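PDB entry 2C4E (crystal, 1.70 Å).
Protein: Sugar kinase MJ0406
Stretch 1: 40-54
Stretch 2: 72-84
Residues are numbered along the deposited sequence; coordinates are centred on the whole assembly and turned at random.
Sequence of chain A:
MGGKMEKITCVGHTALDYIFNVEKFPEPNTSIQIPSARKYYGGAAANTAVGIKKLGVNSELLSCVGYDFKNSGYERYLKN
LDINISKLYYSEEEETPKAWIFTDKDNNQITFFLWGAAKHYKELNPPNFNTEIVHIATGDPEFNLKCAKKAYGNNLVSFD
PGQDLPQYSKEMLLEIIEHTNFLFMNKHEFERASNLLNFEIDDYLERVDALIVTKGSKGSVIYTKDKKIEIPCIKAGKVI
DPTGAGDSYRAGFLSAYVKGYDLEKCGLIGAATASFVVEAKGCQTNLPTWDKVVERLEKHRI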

ATOM      1  N   TYR A  40      -9.811   1.551   7.047  1.00 23.73           N
ATOM      2  CA  TYR A  40     -10.453   1.331   8.351  1.00 23.00           C
ATOM      3  C   TYR A  40      -9.619   1.999   9.416  1.00 22.46           C
ATOM      4  O   TYR A  40      -8.395   1.975   9.351  1.00 21.71           O
ATOM      5  CB  TYR A  40     -10.556  -0.152   8.695  1.00 22.63           C
ATOM      6  CG  TYR A  40     -11.416  -0.932   7.738  1.00 24.55           C
ATOM      7  CD1 TYR A  40     -10.842  -1.649   6.698  1.00 25.34           C
ATOM      8  CD2 TYR A  40     -12.803  -0.943   7.866  1.00 24.71           C
ATOM      9  CE1 TYR A  40     -11.624  -2.359   5.803  1.00 26.31           C
ATOM     10  CE2 TYR A  40     -13.596  -1.659   6.983  1.00 26.86           C
ATOM     11  CZ  TYR A  40     -12.999  -2.363   5.952  1.00 26.86           C
ATOM     12  OH  TYR A  40     -13.769  -3.074   5.068  1.00 30.19           O
ATOM     13  N   TYR A  41     -10.292   2.591  10.395  1.00 22.08           N
ATOM     14  CA  TYR A  41      -9.604   3.164  11.540  1.00 22.24           C
ATOM     15  C   TYR A  41      -9.009   2.024  12.356  1.00 21.74           C
ATOM     16  O   TYR A  41      -9.683   1.034  12.661  1.00 21.96           O
ATOM     17  CB  TYR A  41     -10.563   4.036  12.358  1.00 22.74           C
ATOM     18  CG  TYR A  41     -11.125   5.211  11.572  1.00 24.82           C
ATOM     19  CD1 TYR A  41     -12.487   5.499  11.581  1.00 26.59           C
ATOM     20  CD2 TYR A  41     -10.296   6.018  10.797  1.00 26.76           C
ATOM     21  CE1 TYR A  41     -12.997   6.559  10.865  1.00 27.43           C
ATOM     22  CE2 TYR A  41     -10.802   7.077  10.072  1.00 27.96           C
ATOM     23  CZ  TYR A  41     -12.155   7.345  10.107  1.00 28.10           C
ATOM     24  OH  TYR A  41     -12.658   8.403   9.378  1.00 28.66           O
ATOM     25  N   GLY A  42      -7.729   2.163  12.691  1.00 21.46           N
ATOM     26  CA  GLY A  42      -6.984   1.114  13.361  1.00 20.98           C
ATOM     27  C   GLY A  42      -5.849   1.603  14.234  1.00 20.27           C
ATOM     28  O   GLY A  42      -5.855   2.752  14.702  1.00 20.27           O
ATOM     29  N   GLY A  43      -4.872   0.723  14.436  1.00 19.91           N
ATOM     30  CA  GLY A  43      -3.789   0.929  15.387  1.00 19.80           C
ATOM     31  C   GLY A  43      -4.178   0.334  16.731  1.00 20.27           C
ATOM     32  O   GLY A  43      -5.242   0.648  17.247  1.00 20.37           O
ATOM     33  N   ALA A  44      -3.346  -0.542  17.285  1.00 20.77           N
ATOM     34  CA  ALA A  44      -3.688  -1.233  18.549  1.00 21.57           C
ATOM     35  C   ALA A  44      -4.085  -0.306  19.703  1.00 21.78           C
ATOM     36  O   ALA A  44      -5.051  -0.597  20.416  1.00 22.37           O
ATOM     37  CB  ALA A  44      -2.573  -2.162  18.962  1.00 21.95           C
ATOM     38  N   ALA A  45      -3.373   0.803  19.902  1.00 21.06           N
ATOM     39  CA  ALA A  45      -3.723   1.730  20.979  1.00 20.65           C
ATOM     40  C   ALA A  45      -5.084   2.365  20.754  1.00 20.46           C
ATOM     41  O   ALA A  45      -5.913   2.373  21.652  1.00 20.92           O
ATOM     42  CB  ALA A  45      -2.636   2.816  21.179  1.00 20.90           C
ATOM     43  N   ALA A  46      -5.326   2.877  19.551  1.00 20.32           N
ATOM     44  CA  ALA A  46      -6.588   3.499  19.193  1.00 20.02           C
ATOM     45  C   ALA A  46      -7.741   2.501  19.258  1.00 20.16           C
ATOM     46  O   ALA A  46      -8.807   2.823  19.764  1.00 20.86           O
ATOM     47  CB  ALA A  46      -6.491   4.097  17.814  1.00 20.52           C
ATOM     48  N   ASN A  47      -7.537   1.301  18.743  1.00 19.87           N
ATOM     49  CA  ASN A  47      -8.553   0.250  18.810  1.00 20.64           C
ATOM     50  C   ASN A  47      -9.018   0.056  20.247  1.00 20.61           C
ATOM     51  O   ASN A  47     -10.210   0.015  20.549  1.00 21.23           O
ATOM     52  CB  ASN A  47      -7.991  -1.078  18.316  1.00 20.48           C
ATOM     53  CG  ASN A  47      -7.741  -1.087  16.812  1.00 22.22           C
ATOM     54  OD1 ASN A  47      -8.243  -0.230  16.089  1.00 20.50           O
ATOM     55  ND2 ASN A  47      -6.961  -2.050  16.349  1.00 21.22           N
ATOM     56  N   THR A  48      -8.049  -0.062  21.129  1.00 21.42           N
ATOM     57  CA  THR A  48      -8.330  -0.282  22.539  1.00 21.53           C
ATOM     58  C   THR A  48      -9.049   0.943  23.133  1.00 20.54           C
ATOM     59  O   THR A  48     -10.040   0.791  23.822  1.00 19.81           O
ATOM     60  CB  THR A  48      -7.037  -0.619  23.301  1.00 22.06           C
ATOM     61  OG1 THR A  48      -6.374  -1.754  22.711  1.00 24.28           O
ATOM     62  CG2 THR A  48      -7.346  -1.088  24.704  1.00 22.57           C
ATOM     63  N   ALA A  49      -8.561   2.153  22.848  1.00 20.68           N
ATOM     64  CA  ALA A  49      -9.154   3.383  23.375  1.00 20.70           C
ATOM     65  C   ALA A  49     -10.582   3.554  22.938  1.00 21.09           C
ATOM     66  O   ALA A  49     -11.426   3.965  23.727  1.00 21.05           O
ATOM     67  CB  ALA A  49      -8.340   4.610  22.965  1.00 21.17           C
ATOM     68  N   VAL A  50     -10.850   3.261  21.669  1.00 21.31           N
ATOM     69  CA  VAL A  50     -12.203   3.363  21.136  1.00 21.50           C
ATOM     70  C   VAL A  50     -13.113   2.303  21.750  1.00 21.24           C
ATOM     71  O   VAL A  50     -14.240   2.609  22.111  1.00 22.46           O
ATOM     72  CB  VAL A  50     -12.210   3.310  19.586  1.00 21.61           C
ATOM     73  CG1 VAL A  50     -13.646   3.261  19.036  1.00 21.32           C
ATOM     74  CG2 VAL A  50     -11.501   4.509  19.020  1.00 21.66           C
ATOM     75  N   GLY A  51     -12.629   1.069  21.888  1.00 21.61           N
ATOM     76  CA  GLY A  51     -13.397   0.017  22.549  1.00 21.75           C
ATOM     77  C   GLY A  51     -13.733   0.351  23.991  1.00 21.67           C
ATOM     78  O   GLY A  51     -14.842   0.089  24.468  1.00 21.71           O
ATOM     79  N   ILE A  52     -12.771   0.934  24.694  1.00 21.28           N
ATOM     80  CA  ILE A  52     -12.964   1.338  26.090  1.00 21.03           C
ATOM     81  C   ILE A  52     -14.060   2.389  26.161  1.00 20.89           C
ATOM     82  O   ILE A  52     -14.981   2.290  26.972  1.00 21.32           O
ATOM     83  CB  ILE A  52     -11.644   1.856  26.690  1.00 20.28           C
ATOM     84  CG1 ILE A  52     -10.688   0.675  26.925  1.00 20.95           C
ATOM     85  CG2 ILE A  52     -11.903   2.612  27.981  1.00 21.85           C
ATOM     86  CD1 ILE A  52      -9.243   1.098  27.092  1.00 20.93           C
ATOM     87  N   LYS A  53     -13.987   3.373  25.271  1.00 21.35           N
ATOM     88  CA  LYS A  53     -14.945   4.477  25.272  1.00 21.33           C
ATOM     89  C   LYS A  53     -16.343   3.981  24.946  1.00 21.56           C
ATOM     90  O   LYS A  53     -17.305   4.426  25.545  1.00 20.69           O
ATOM     91  CB  LYS A  53     -14.524   5.569  24.296  1.00 21.93           C
ATOM     92  CG  LYS A  53     -15.381   6.835  24.374  1.00 21.54           C
ATOM     93  CD  LYS A  53     -15.207   7.581  25.715  1.00 24.01           C
ATOM     94  CE  LYS A  53     -15.998   8.868  25.734  1.00 23.59           C
ATOM     95  NZ  LYS A  53     -15.614   9.785  26.852  1.00 26.73           N
ATOM     96  N   LYS A  54     -16.435   3.051  24.001  1.00 21.62           N
ATOM     97  CA  LYS A  54     -17.713   2.464  23.610  1.00 22.77           C
ATOM     98  C   LYS A  54     -18.366   1.728  24.777  1.00 22.64           C
ATOM     99  O   LYS A  54     -19.588   1.698  24.869  1.00 22.72           O
ATOM    100  CB  LYS A  54     -17.526   1.516  22.419  1.00 23.16           C
ATOM    101  CG  LYS A  54     -17.574   2.219  21.057  1.00 26.65           C
ATOM    102  CD  LYS A  54     -19.012   2.704  20.741  1.00 28.55           C
ATOM    103  CE  LYS A  54     -19.660   2.015  19.525  1.00 31.59           C
ATOM    104  NZ  LYS A  54     -20.989   1.429  19.866  0.20 30.18           N
ATOM    105  N   SER A  72      -8.580  15.157   9.230  1.00 31.74           N
ATOM    106  CA  SER A  72      -8.948  14.021   8.396  1.00 31.59           C
ATOM    107  C   SER A  72     -10.055  13.215   9.051  1.00 30.98           C
ATOM    108  O   SER A  72     -10.506  13.540  10.158  1.00 31.43           O
ATOM    109  CB  SER A  72      -7.732  13.130   8.119  1.00 31.78           C
ATOM    110  OG  SER A  72      -7.731  12.661   6.777  1.00 32.47           O
ATOM    111  N   GLY A  73     -10.495  12.166   8.365  1.00 30.00           N
ATOM    112  CA  GLY A  73     -11.582  11.347   8.854  1.00 29.63           C
ATOM    113  C   GLY A  73     -11.334  10.898  10.281  1.00 29.22           C
ATOM    114  O   GLY A  73     -12.238  10.930  11.112  1.00 29.32           O
ATOM    115  N   TYR A  74     -10.101  10.503  10.569  1.00 28.48           N
ATOM    116  CA  TYR A  74      -9.797   9.862  11.847  1.00 28.14           C
ATOM    117  C   TYR A  74      -9.915  10.834  13.024  1.00 27.98           C
ATOM    118  O   TYR A  74     -10.469  10.481  14.065  1.00 27.87           O
ATOM    119  CB  TYR A  74      -8.403   9.223  11.805  1.00 27.95           C
ATOM    120  CG  TYR A  74      -8.239   7.961  12.649  1.00 26.59           C
ATOM    121  CD1 TYR A  74      -7.227   7.048  12.367  1.00 23.63           C
ATOM    122  CD2 TYR A  74      -9.093   7.675  13.727  1.00 25.79           C
ATOM    123  CE1 TYR A  74      -7.067   5.902  13.121  1.00 24.60           C
ATOM    124  CE2 TYR A  74      -8.931   6.532  14.486  1.00 23.83           C
ATOM    125  CZ  TYR A  74      -7.918   5.655  14.186  1.00 22.85           C
ATOM    126  OH  TYR A  74      -7.770   4.518  14.921  1.00 24.48           O
ATOM    127  N   GLU A  75      -9.400  12.047  12.861  1.00 27.82           N
ATOM    128  CA  GLU A  75      -9.421  13.037  13.934  1.00 28.12           C
ATOM    129  C   GLU A  75     -10.834  13.435  14.351  1.00 28.13           C
ATOM    130  O   GLU A  75     -11.129  13.485  15.538  1.00 28.24           O
ATOM    131  CB  GLU A  75      -8.643  14.279  13.524  1.00 28.50           C
ATOM    132  CG  GLU A  75      -8.552  15.336  14.610  1.00 29.45           C
ATOM    133  CD  GLU A  75      -7.816  16.561  14.139  1.00 30.79           C
ATOM    134  OE1 GLU A  75      -8.480  17.525  13.707  1.00 31.45           O
ATOM    135  OE2 GLU A  75      -6.575  16.546  14.189  1.00 32.55           O
ATOM    136  N   ARG A  76     -11.690  13.741  13.374  1.00 28.03           N
ATOM    137  CA  ARG A  76     -13.085  14.107  13.638  1.00 27.88           C
ATOM    138  C   ARG A  76     -13.845  12.957  14.285  1.00 27.72           C
ATOM    139  O   ARG A  76     -14.650  13.167  15.193  1.00 27.97           O
ATOM    140  CB  ARG A  76     -13.781  14.539  12.341  1.00 27.82           C
ATOM    141  N   TYR A  77     -13.569  11.745  13.808  1.00 27.35           N
ATOM    142  CA  TYR A  77     -14.136  10.500  14.337  1.00 27.08           C
ATOM    143  C   TYR A  77     -13.826  10.310  15.825  1.00 26.99           C
ATOM    144  O   TYR A  77     -14.710   9.969  16.612  1.00 26.80           O
ATOM    145  CB  TYR A  77     -13.586   9.339  13.497  1.00 27.08           C
ATOM    146  CG  TYR A  77     -13.744   7.925  14.019  1.00 26.99           C
ATOM    147  CD1 TYR A  77     -14.882   7.179  13.731  1.00 26.54           C
ATOM    148  CD2 TYR A  77     -12.718   7.304  14.727  1.00 25.65           C
ATOM    149  CE1 TYR A  77     -15.012   5.869  14.177  1.00 26.55           C
ATOM    150  CE2 TYR A  77     -12.834   5.998  15.170  1.00 25.65           C
ATOM    151  CZ  TYR A  77     -13.986   5.282  14.893  1.00 26.13           C
ATOM    152  OH  TYR A  77     -14.108   3.984  15.310  1.00 24.79           O
ATOM    153  N   LEU A  78     -12.578  10.549  16.214  1.00 26.58           N
ATOM    154  CA  LEU A  78     -12.187  10.423  17.612  1.00 26.31           C
ATOM    155  C   LEU A  78     -12.779  11.552  18.452  1.00 26.53           C
ATOM    156  O   LEU A  78     -13.210  11.325  19.580  1.00 26.25           O
ATOM    157  CB  LEU A  78     -10.660  10.399  17.752  1.00 26.24           C
ATOM    158  CG  LEU A  78      -9.961   9.142  17.225  1.00 25.81           C
ATOM    159  CD1 LEU A  78      -8.443   9.320  17.287  1.00 25.32           C
ATOM    160  CD2 LEU A  78     -10.382   7.896  17.981  1.00 24.95           C
ATOM    161  N   LYS A  79     -12.808  12.764  17.897  1.00 26.87           N
ATOM    162  CA  LYS A  79     -13.381  13.901  18.605  1.00 27.42           C
ATOM    163  C   LYS A  79     -14.868  13.654  18.848  1.00 27.86           C
ATOM    164  O   LYS A  79     -15.382  13.951  19.924  1.00 28.08           O
ATOM    165  CB  LYS A  79     -13.163  15.206  17.828  1.00 27.54           C
ATOM    166  CG  LYS A  79     -11.765  15.797  17.987  1.00 27.80           C
ATOM    167  CD  LYS A  79     -11.608  17.077  17.157  1.00 28.10           C
ATOM    168  CE  LYS A  79     -10.173  17.579  17.160  0.20 28.02           C
ATOM    169  NZ  LYS A  79      -9.978  18.701  16.199  0.20 27.94           N
ATOM    170  N   ASN A  80     -15.540  13.066  17.861  1.00 28.32           N
ATOM    171  CA  ASN A  80     -16.980  12.814  17.940  1.00 28.79           C
ATOM    172  C   ASN A  80     -17.322  11.733  18.958  1.00 28.29           C
ATOM    173  O   ASN A  80     -18.414  11.736  19.534  1.00 28.18           O
ATOM    174  CB  ASN A  80     -17.557  12.459  16.557  1.00 29.08           C
ATOM    175  CG  ASN A  80     -17.852  13.685  15.711  1.00 30.30           C
ATOM    176  OD1 ASN A  80     -17.653  14.824  16.141  1.00 32.76           O
ATOM    177  ND2 ASN A  80     -18.339  13.456  14.492  1.00 31.36           N
ATOM    178  N   LEU A  81     -16.379  10.823  19.194  1.00 28.06           N
ATOM    179  CA  LEU A  81     -16.523   9.802  20.220  1.00 27.43           C
ATOM    180  C   LEU A  81     -16.105  10.295  21.609  1.00 27.11           C
ATOM    181  O   LEU A  81     -16.190   9.538  22.569  1.00 27.32           O
ATOM    182  CB  LEU A  81     -15.717   8.554  19.839  1.00 27.53           C
ATOM    183  CG  LEU A  81     -16.270   7.797  18.628  1.00 28.01           C
ATOM    184  CD1 LEU A  81     -15.208   6.893  18.019  1.00 28.09           C
ATOM    185  CD2 LEU A  81     -17.509   6.987  19.014  1.00 29.07           C
ATOM    186  N   ASP A  82     -15.661  11.551  21.712  1.00 26.68           N
ATOM    187  CA  ASP A  82     -15.249  12.153  22.993  1.00 26.34           C
ATOM    188  C   ASP A  82     -14.033  11.438  23.584  1.00 25.54           C
ATOM    189  O   ASP A  82     -13.926  11.255  24.791  1.00 25.28           O
ATOM    190  CB  ASP A  82     -16.418  12.152  23.991  1.00 26.74           C
ATOM    191  CG  ASP A  82     -16.383  13.335  24.944  1.00 28.02           C
ATOM    192  OD1 ASP A  82     -15.349  13.555  25.610  0.20 27.93           O
ATOM    193  OD2 ASP A  82     -17.355  14.106  25.089  0.20 27.99           O
ATOM    194  N   ILE A  83     -13.116  11.020  22.721  1.00 24.52           N
ATOM    195  CA  ILE A  83     -11.880  10.415  23.180  1.00 24.16           C
ATOM    196  C   ILE A  83     -10.860  11.548  23.293  1.00 23.54           C
ATOM    197  O   ILE A  83     -10.661  12.293  22.348  1.00 22.79           O
ATOM    198  CB  ILE A  83     -11.445   9.269  22.244  1.00 24.17           C
ATOM    199  CG1 ILE A  83     -12.431   8.099  22.421  1.00 24.54           C
ATOM    200  CG2 ILE A  83     -10.034   8.807  22.590  1.00 25.39           C
ATOM    201  CD1 ILE A  83     -12.249   6.969  21.474  1.00 26.06           C
ATOM    202  N   ASN A  84     -10.257  11.680  24.471  1.00 22.79           N
ATOM    203  CA  ASN A  84      -9.293  12.740  24.762  1.00 22.50           C
ATOM    204  C   ASN A  84      -8.047  12.476  23.922  1.00 22.39           C
ATOM    205  O   ASN A  84      -7.350  11.483  24.131  1.00 21.68           O
ATOM    206  CB  ASN A  84      -8.978  12.731  26.268  1.00 22.55           C
ATOM    207  CG  ASN A  84      -8.058  13.871  26.722  1.00 22.54           C
ATOM    208  OD1 ASN A  84      -8.175  14.350  27.861  1.00 25.25           O
ATOM    209  ND2 ASN A  84      -7.150  14.290  25.875  1.00 20.45           N
TER

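Three tyrosines pack into one aromatic cluster where the strand of the first stretch meets the helix of the second: the ring of Tyr41 lies across those of Tyr74 and Tyr77, one helical turn apart. With Tyr74 it forms an offset stack, centroids 4.4 Å apart and planes at 30°, CD2 of Tyr41 reaching 3.4 Å from CG of Tyr74. CB of Tyr41 adds a CH-pi contact, 3.9 Å from the centroid of the Tyr74 ring and over its face. The Tyr77 pair is oblique, its planes at 36°, and CE1 of Tyr41 lies over one face of the Tyr77 ring, 3.5 Å from CD1 of Tyr77. Tyr41, chi1 m, points its CA-to-CB bond toward the helix, and its OH arrives 3.0 Å from C of Gly73. Glycine suits that position: an ideal CB there would sit 2.4 Å from OH of Tyr41, a clash.

Tyr74 also anchors the strand through its hydroxyl. Its CA-to-CB bond points sideways, but chi1 at -148° brings the end of the side chain nearer, and OH donates a short hydrogen bond of 2.6 Å to O of Gly42. The same OH lies 3.2 Å from CB of Ala46, so the first turn of the helix after the strand presents a small methyl where the tyrosine ends. Gly43, the N-cap of that helix, has phi/psi of 92/126, at which a CB would be jammed against the preceding carbonyl oxygen; its backbone alone calls for glycine.

Farther along, helices 44-54 and 73-80 run in roughly the same direction, 29° apart, with axes no closer than 11.7 Å. Side chains fill this space. Val50, chi1 t, is the apolar centre: its CG2 meets CD2 of Leu78 at 3.7 Å and CD1 of Ile83 at 3.6 Å, while its CG1 lies 4.1 Å from CD1 of Leu81. The small side chain of Ala49 points toward the second stretch, and CD1 of Ile83 packs 3.8 Å from O of Ala49.

At the far end a polar clasp closes the contact. Lys53 reaches toward the Schellman turn that ends the second helix, where Asp82 adopts positive phi. NZ of Lys53 donates a 3.0 Å hydrogen bond to O of Asp82 and makes a long salt bridge, 4.0 Å, to OD1 of Asp82. Its aliphatic part is used as well, CG of Lys53 packing 3.8 Å from CG1 of buried Ile83. Together the stretches bury 669 Å², both sides summed.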